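PDB 5XA5: alpha-catenin-like protein hmp-1 from Caenorhabditis elegans, which links cadherin-bound beta-catenin to actin filaments at cell junctions and is required for cell migration and cell shape changes during embryonic body enclosure and elongation. Local coordinates for residues H161-A166 and L219-T224; Q215-L220 and D245-A250. All blocks are in the same frame, centred on the assembly; numbering follows the deposited sequence. Where two conformers were deposited one is given.

Contact 1: residues H161-A166 and L219-T224; sequences HQMIEA and LLYTST
The last turn of helix 117-165 runs nearly parallel to the 219-224 part of helix 200-229, the two local axes 21° apart and 10.0 Å from each other at their closest, with Ile164 and Thr224 nearest in backbone register. Met163 reaches farthest across. Its CG stands anti to the backbone N and the chain stays extended through chi2, so it bends only at chi3 (73°), which brings the terminal methyl up against Leu220. There CE lies 3.7 Å from Leu220 CG and equally near the backbone N of Tyr221, with the Met163 and Leu220 side chains lying alongside in opposing senses. SD sits at the edge of the Tyr221 ring, near its plane. Leu220, its CG also anti to the backbone N, lies crosswise to Ile164: Leu220 CD1 faces Ile164 CG1 at 4.0 Å, while Leu220 CD2 lies between Met163 CE, 3.8 Å away, and Ile164 CD1. An alanine in place of Leu220 would probably loosen this junction, because both methyl branches that join Met163 and Ile164 would be lost. Thr224 CG2 lies 4.1 Å from Ile164 CA. The hydroxyl of Thr224 is tucked back over its own main chain, with OG1 2.9 Å from both Leu220 O and Tyr221 O. Around this core, the Tyr221 ring stacks with Tyr176 and its hydroxyl bonds to Asp173, both on helix 169-196, while Ala244 of helix 234-258 touches Ile164. No hydrogen bond joins the two segments: the polar Thr224 group is served within its own helix, and the helices adhere through methyl, methylene and thioether surfaces.

Contact 2: residues Q215-L220 and D245-A250; sequences QTAPLL and DEMHSA
Thr216 of helix 200-229 and Met247 of helix 234-258 mark the nearest backbone approach of two segments that run roughly antiparallel, their local axes 148° apart in direction and 9.0 Å from each other at closest. The Thr216 rotamer settles how this approach is filled. With chi1 at -62°, CG2 is anti to the backbone N and points its methyl at the backbone of the partner helix, 3.4 Å from Met247 N and 3.7 Å from Met247 CB. The same torsion keeps OG1 beside its own backbone N, and the hydroxyl hydrogen-bonds to Ala212 O one turn earlier, so the polar branch of this buried threonine is satisfied within its helix. Glu246 meets Thr216 obliquely with its aliphatic root: Glu246 CB lies 3.8 Å from Thr216 CG2, and beyond CG the chain continues extended.

Met247 leaves its helix with CG anti to the backbone N, then bends sharply at chi2 (85°), which lays the sulfur along helix 200-229. SD comes 3.9 Å from Ala217 CA, and the end beyond the bend is extended, so that Met247 CE lies 4.1 Å from Ala217 CB. So near an approach to the backbone is consistent with the small side chain at Ala217. One turn on from Thr216, Leu220 CD2 approaches Met247 CG at 3.9 Å, the two side chains set crosswise. Val156 and Ala160 of helix 117-165 also touch Met247, and Ile183 of helix 169-196 touches Ala217. This mainly apolar seam belongs to an up-and-down helical bundle of the vinculin/alpha-catenin type, in which the C-terminal part of helix 117-165 packs together with helices 169-196, 200-229 and 234-258.

Contacts 1 and 2 lie about 10 Å apart, centre to centre, on the same side of the chain's centre, and share helix 200-229. Of the four helices gathered here, helix 117-165 comes earliest along the chain, followed by helix 169-196, helix 200-229 and helix 234-258. The shared helix presents 219-224 to the end of helix 117-165 and 215-220 to helix 234-258. Leu220 takes part in both, touching Met163 and Ile164 in contact 1 and Met247 in contact 2. Helix 200-229 thereby packs against a sequence-distant helix and the next one along, within one bundle of this N-terminal, vinculin-family part of the longer junctional protein.

Contact 1: residues H161-A166 and L219-T224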
loop_
_atom_site.group_PDB
_atom_site.type_symbol
_atom_site.label_atom_id
_atom_site.label_comp_id
_atom_site.label_asym_id
_atom_site.label_seq_id
_atom_site.Cartn_x
_atom_site.Cartn_y
_atom_site.Cartn_z
ATOM N N HIS A 161 0.773 26.210 -6.363
ATOM C CA HIS A 161 -0.121 27.000 -7.196
ATOM C C HIS A 161 -0.436 28.333 -6.522
ATOM O O HIS A 161 -0.356 29.408 -7.147
ATOM C CB HIS A 161 -1.424 26.225 -7.463
ATOM C CG HIS A 161 -2.372 26.921 -8.405
ATOM N ND1 HIS A 161 -2.530 26.531 -9.706
ATOM C CD2 HIS A 161 -3.199 27.984 -8.214
ATOM C CE1 HIS A 161 -3.424 27.323 -10.299
ATOM N NE2 HIS A 161 -3.824 28.213 -9.421
ATOM N N GLN A 162 -0.805 28.253 -5.242
ATOM C CA GLN A 162 -1.166 29.448 -4.501
ATOM C C GLN A 162 0.032 30.370 -4.356
ATOM O O GLN A 162 -0.128 31.596 -4.411
ATOM C CB GLN A 162 -1.736 29.068 -3.128
ATOM C CG GLN A 162 -3.127 28.490 -3.228
ATOM C CD GLN A 162 -3.649 28.009 -1.891
ATOM O OE1 GLN A 162 -3.394 28.631 -0.866
ATOM N NE2 GLN A 162 -4.427 26.929 -1.905
ATOM N N MET A 163 1.228 29.784 -4.199
ATOM C CA MET A 163 2.423 30.602 -4.050
ATOM C C MET A 163 2.687 31.412 -5.319
ATOM O O MET A 163 2.989 32.622 -5.252
ATOM C CB MET A 163 3.633 29.731 -3.684
ATOM C CG MET A 163 4.832 30.559 -3.263
ATOM S SD MET A 163 6.219 29.578 -2.656
ATOM C CE MET A 163 6.820 28.853 -4.183
ATOM N N ILE A 164 2.508 30.774 -6.478
ATOM C CA ILE A 164 2.702 31.408 -7.773
ATOM C C ILE A 164 1.684 32.528 -7.969
ATOM O O ILE A 164 1.981 33.569 -8.583
ATOM C CB ILE A 164 2.577 30.350 -8.898
ATOM C CG1 ILE A 164 3.746 29.369 -8.799
ATOM C CG2 ILE A 164 2.521 31.011 -10.270
ATOM C CD1 ILE A 164 3.584 28.116 -9.656
ATOM N N GLU A 165 0.475 32.328 -7.445
ATOM C CA GLU A 165 -0.595 33.314 -7.634
ATOM C C GLU A 165 -0.587 34.438 -6.600
ATOM O O GLU A 165 -1.267 35.452 -6.784
ATOM C CB GLU A 165 -1.960 32.623 -7.601
ATOM C CG GLU A 165 -2.191 31.672 -8.736
ATOM C CD GLU A 165 -2.240 32.368 -10.074
ATOM O OE1 GLU A 165 -2.782 33.498 -10.149
ATOM O OE2 GLU A 165 -1.722 31.782 -11.046
ATOM N N ALA A 166 0.177 34.272 -5.523
ATOM C CA ALA A 166 0.162 35.238 -4.423
ATOM C C ALA A 166 0.539 36.621 -4.898
ATOM O O ALA A 166 1.415 36.776 -5.746
ATOM C CB ALA A 166 1.108 34.799 -3.296
ATOM N N LEU A 219 13.866 27.355 -5.796
ATOM C CA LEU A 219 14.007 28.313 -6.892
ATOM C C LEU A 219 12.665 28.957 -7.236
ATOM O O LEU A 219 12.612 30.114 -7.657
ATOM C CB LEU A 219 14.591 27.617 -8.118
ATOM C CG LEU A 219 16.042 27.162 -7.959
ATOM C CD1 LEU A 219 16.393 26.173 -9.056
ATOM C CD2 LEU A 219 16.987 28.337 -8.021
ATOM N N LEU A 220 11.593 28.190 -7.096
ATOM C CA LEU A 220 10.256 28.734 -7.300
ATOM C C LEU A 220 9.959 29.788 -6.236
ATOM O O LEU A 220 9.414 30.849 -6.553
ATOM C CB LEU A 220 9.207 27.619 -7.273
ATOM C CG LEU A 220 7.795 28.108 -7.629
ATOM C CD1 LEU A 220 7.719 28.731 -9.015
ATOM C CD2 LEU A 220 6.808 26.941 -7.509
ATOM N N TYR A 221 10.331 29.507 -4.993
ATOM C CA TYR A 221 10.173 30.483 -3.913
ATOM C C TYR A 221 10.858 31.794 -4.268
ATOM O O TYR A 221 10.247 32.845 -4.202
ATOM C CB TYR A 221 10.728 29.931 -2.595
ATOM C CG TYR A 221 10.897 30.956 -1.498
ATOM C CD1 TYR A 221 9.813 31.700 -1.040
ATOM C CD2 TYR A 221 12.136 31.166 -0.902
ATOM C CE1 TYR A 221 9.968 32.633 -0.030
ATOM C CE2 TYR A 221 12.300 32.095 0.106
ATOM C CZ TYR A 221 11.205 32.834 0.533
ATOM O OH TYR A 221 11.343 33.748 1.538
ATOM N N THR A 222 12.134 31.747 -4.644
ATOM C CA THR A 222 12.835 33.004 -4.784
ATOM C C THR A 222 12.435 33.712 -6.085
ATOM O O THR A 222 12.392 34.930 -6.119
ATOM C CB THR A 222 14.364 32.827 -4.700
ATOM O OG1 THR A 222 14.797 31.814 -5.601
ATOM C CG2 THR A 222 14.754 32.403 -3.293
ATOM N N SER A 223 12.084 32.964 -7.129
ATOM C CA SER A 223 11.627 33.597 -8.364
ATOM C C SER A 223 10.271 34.271 -8.162
ATOM O O SER A 223 10.034 35.361 -8.684
ATOM C CB SER A 223 11.528 32.583 -9.507
ATOM O OG SER A 223 10.420 31.725 -9.297
ATOM N N THR A 224 9.366 33.638 -7.419
ATOM C CA THR A 224 8.060 34.244 -7.147
ATOM C C THR A 224 8.191 35.464 -6.239
ATOM O O THR A 224 7.516 36.471 -6.421
ATOM C CB THR A 224 7.057 33.219 -6.511
ATOM O OG1 THR A 224 7.572 32.670 -5.289
ATOM C CG2 THR A 224 6.772 32.095 -7.490
#

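Contact 2: residues Q215-L220 and D245-A250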
loop_
_atom_site.group_PDB
_atom_site.type_symbol
_atom_site.label_atom_id
_atom_site.label_comp_id
_atom_site.label_asym_id
_atom_site.label_seq_id
_atom_site.Cartn_x
_atom_site.Cartn_y
_atom_site.Cartn_z
ATOM N N GLN A 215 15.082 20.379 -5.720
ATOM C CA GLN A 215 15.886 21.445 -6.323
ATOM C C GLN A 215 15.025 22.595 -6.826
ATOM O O GLN A 215 15.420 23.767 -6.743
ATOM C CB GLN A 215 16.715 20.884 -7.475
ATOM C CG GLN A 215 17.208 21.936 -8.460
ATOM C CD GLN A 215 17.490 21.364 -9.836
ATOM O OE1 GLN A 215 16.771 21.647 -10.796
ATOM N NE2 GLN A 215 18.539 20.553 -9.940
ATOM N N THR A 216 13.855 22.272 -7.367
ATOM C CA THR A 216 13.021 23.278 -8.018
ATOM C C THR A 216 12.243 24.144 -7.028
ATOM O O THR A 216 12.079 25.344 -7.233
ATOM C CB THR A 216 12.027 22.616 -8.995
ATOM O OG1 THR A 216 12.763 21.944 -10.024
ATOM C CG2 THR A 216 11.129 23.654 -9.623
ATOM N N ALA A 217 11.752 23.552 -5.943
ATOM C CA ALA A 217 10.892 24.351 -5.074
ATOM C C ALA A 217 11.570 25.617 -4.481
ATOM O O ALA A 217 10.948 26.689 -4.465
ATOM C CB ALA A 217 10.299 23.472 -3.962
ATOM N N PRO A 218 12.828 25.519 -4.010
ATOM C CA PRO A 218 13.478 26.722 -3.481
ATOM C C PRO A 218 13.654 27.786 -4.556
ATOM O O PRO A 218 13.592 28.981 -4.250
ATOM C CB PRO A 218 14.841 26.218 -2.986
ATOM C CG PRO A 218 14.656 24.770 -2.781
ATOM C CD PRO A 218 13.630 24.309 -3.761
ATOM N N LEU A 219 13.866 27.355 -5.796
ATOM C CA LEU A 219 14.007 28.313 -6.892
ATOM C C LEU A 219 12.665 28.957 -7.236
ATOM O O LEU A 219 12.612 30.114 -7.657
ATOM C CB LEU A 219 14.591 27.617 -8.118
ATOM C CG LEU A 219 16.042 27.162 -7.959
ATOM C CD1 LEU A 219 16.393 26.173 -9.056
ATOM C CD2 LEU A 219 16.987 28.337 -8.021
ATOM N N LEU A 220 11.593 28.190 -7.096
ATOM C CA LEU A 220 10.256 28.734 -7.300
ATOM C C LEU A 220 9.959 29.788 -6.236
ATOM O O LEU A 220 9.414 30.849 -6.553
ATOM C CB LEU A 220 9.207 27.619 -7.273
ATOM C CG LEU A 220 7.795 28.108 -7.629
ATOM C CD1 LEU A 220 7.719 28.731 -9.015
ATOM C CD2 LEU A 220 6.808 26.941 -7.509
ATOM N N ASP A 245 7.229 25.807 -14.493
ATOM C CA ASP A 245 7.113 24.668 -15.404
ATOM C C ASP A 245 7.912 23.484 -14.889
ATOM O O ASP A 245 7.452 22.336 -14.951
ATOM C CB ASP A 245 7.586 25.035 -16.820
ATOM C CG ASP A 245 6.621 25.952 -17.540
ATOM O OD1 ASP A 245 5.466 26.071 -17.079
ATOM O OD2 ASP A 245 7.014 26.538 -18.578
ATOM N N GLU A 246 9.107 23.764 -14.369
ATOM C CA GLU A 246 9.959 22.722 -13.822
ATOM C C GLU A 246 9.300 22.064 -12.616
ATOM O O GLU A 246 9.384 20.858 -12.448
ATOM C CB GLU A 246 11.317 23.285 -13.412
ATOM C CG GLU A 246 12.262 23.553 -14.567
ATOM C CD GLU A 246 13.619 24.026 -14.089
ATOM O OE1 GLU A 246 13.660 24.845 -13.147
ATOM O OE2 GLU A 246 14.640 23.575 -14.648
ATOM N N MET A 247 8.655 22.877 -11.786
ATOM C CA MET A 247 7.948 22.392 -10.605
ATOM C C MET A 247 6.821 21.453 -11.007
ATOM O O MET A 247 6.674 20.346 -10.468
ATOM C CB MET A 247 7.396 23.578 -9.809
ATOM C CG MET A 247 6.667 23.207 -8.544
ATOM S SD MET A 247 7.853 23.007 -7.206
ATOM C CE MET A 247 6.733 22.698 -5.829
ATOM N N HIS A 248 6.023 21.908 -11.964
ATOM C CA HIS A 248 4.887 21.122 -12.418
ATOM C C HIS A 248 5.335 19.799 -13.021
ATOM O O HIS A 248 4.722 18.757 -12.750
ATOM C CB HIS A 248 4.054 21.923 -13.412
ATOM C CG HIS A 248 3.333 23.075 -12.789
ATOM N ND1 HIS A 248 3.170 24.286 -13.429
ATOM C CD2 HIS A 248 2.737 23.206 -11.580
ATOM C CE1 HIS A 248 2.504 25.111 -12.641
ATOM N NE2 HIS A 248 2.227 24.478 -11.513
ATOM N N SER A 249 6.415 19.818 -13.796
ATOM C CA SER A 249 6.949 18.591 -14.372
ATOM C C SER A 249 7.405 17.591 -13.316
ATOM O O SER A 249 7.157 16.402 -13.446
ATOM C CB SER A 249 8.106 18.916 -15.312
ATOM O OG SER A 249 7.624 19.620 -16.437
ATOM N N ALA A 250 8.067 18.070 -12.267
ATOM C CA ALA A 250 8.520 17.168 -11.210
ATOM C C ALA A 250 7.345 16.512 -10.490
ATOM O O ALA A 250 7.376 15.318 -10.179
ATOM C CB ALA A 250 9.391 17.906 -10.205
#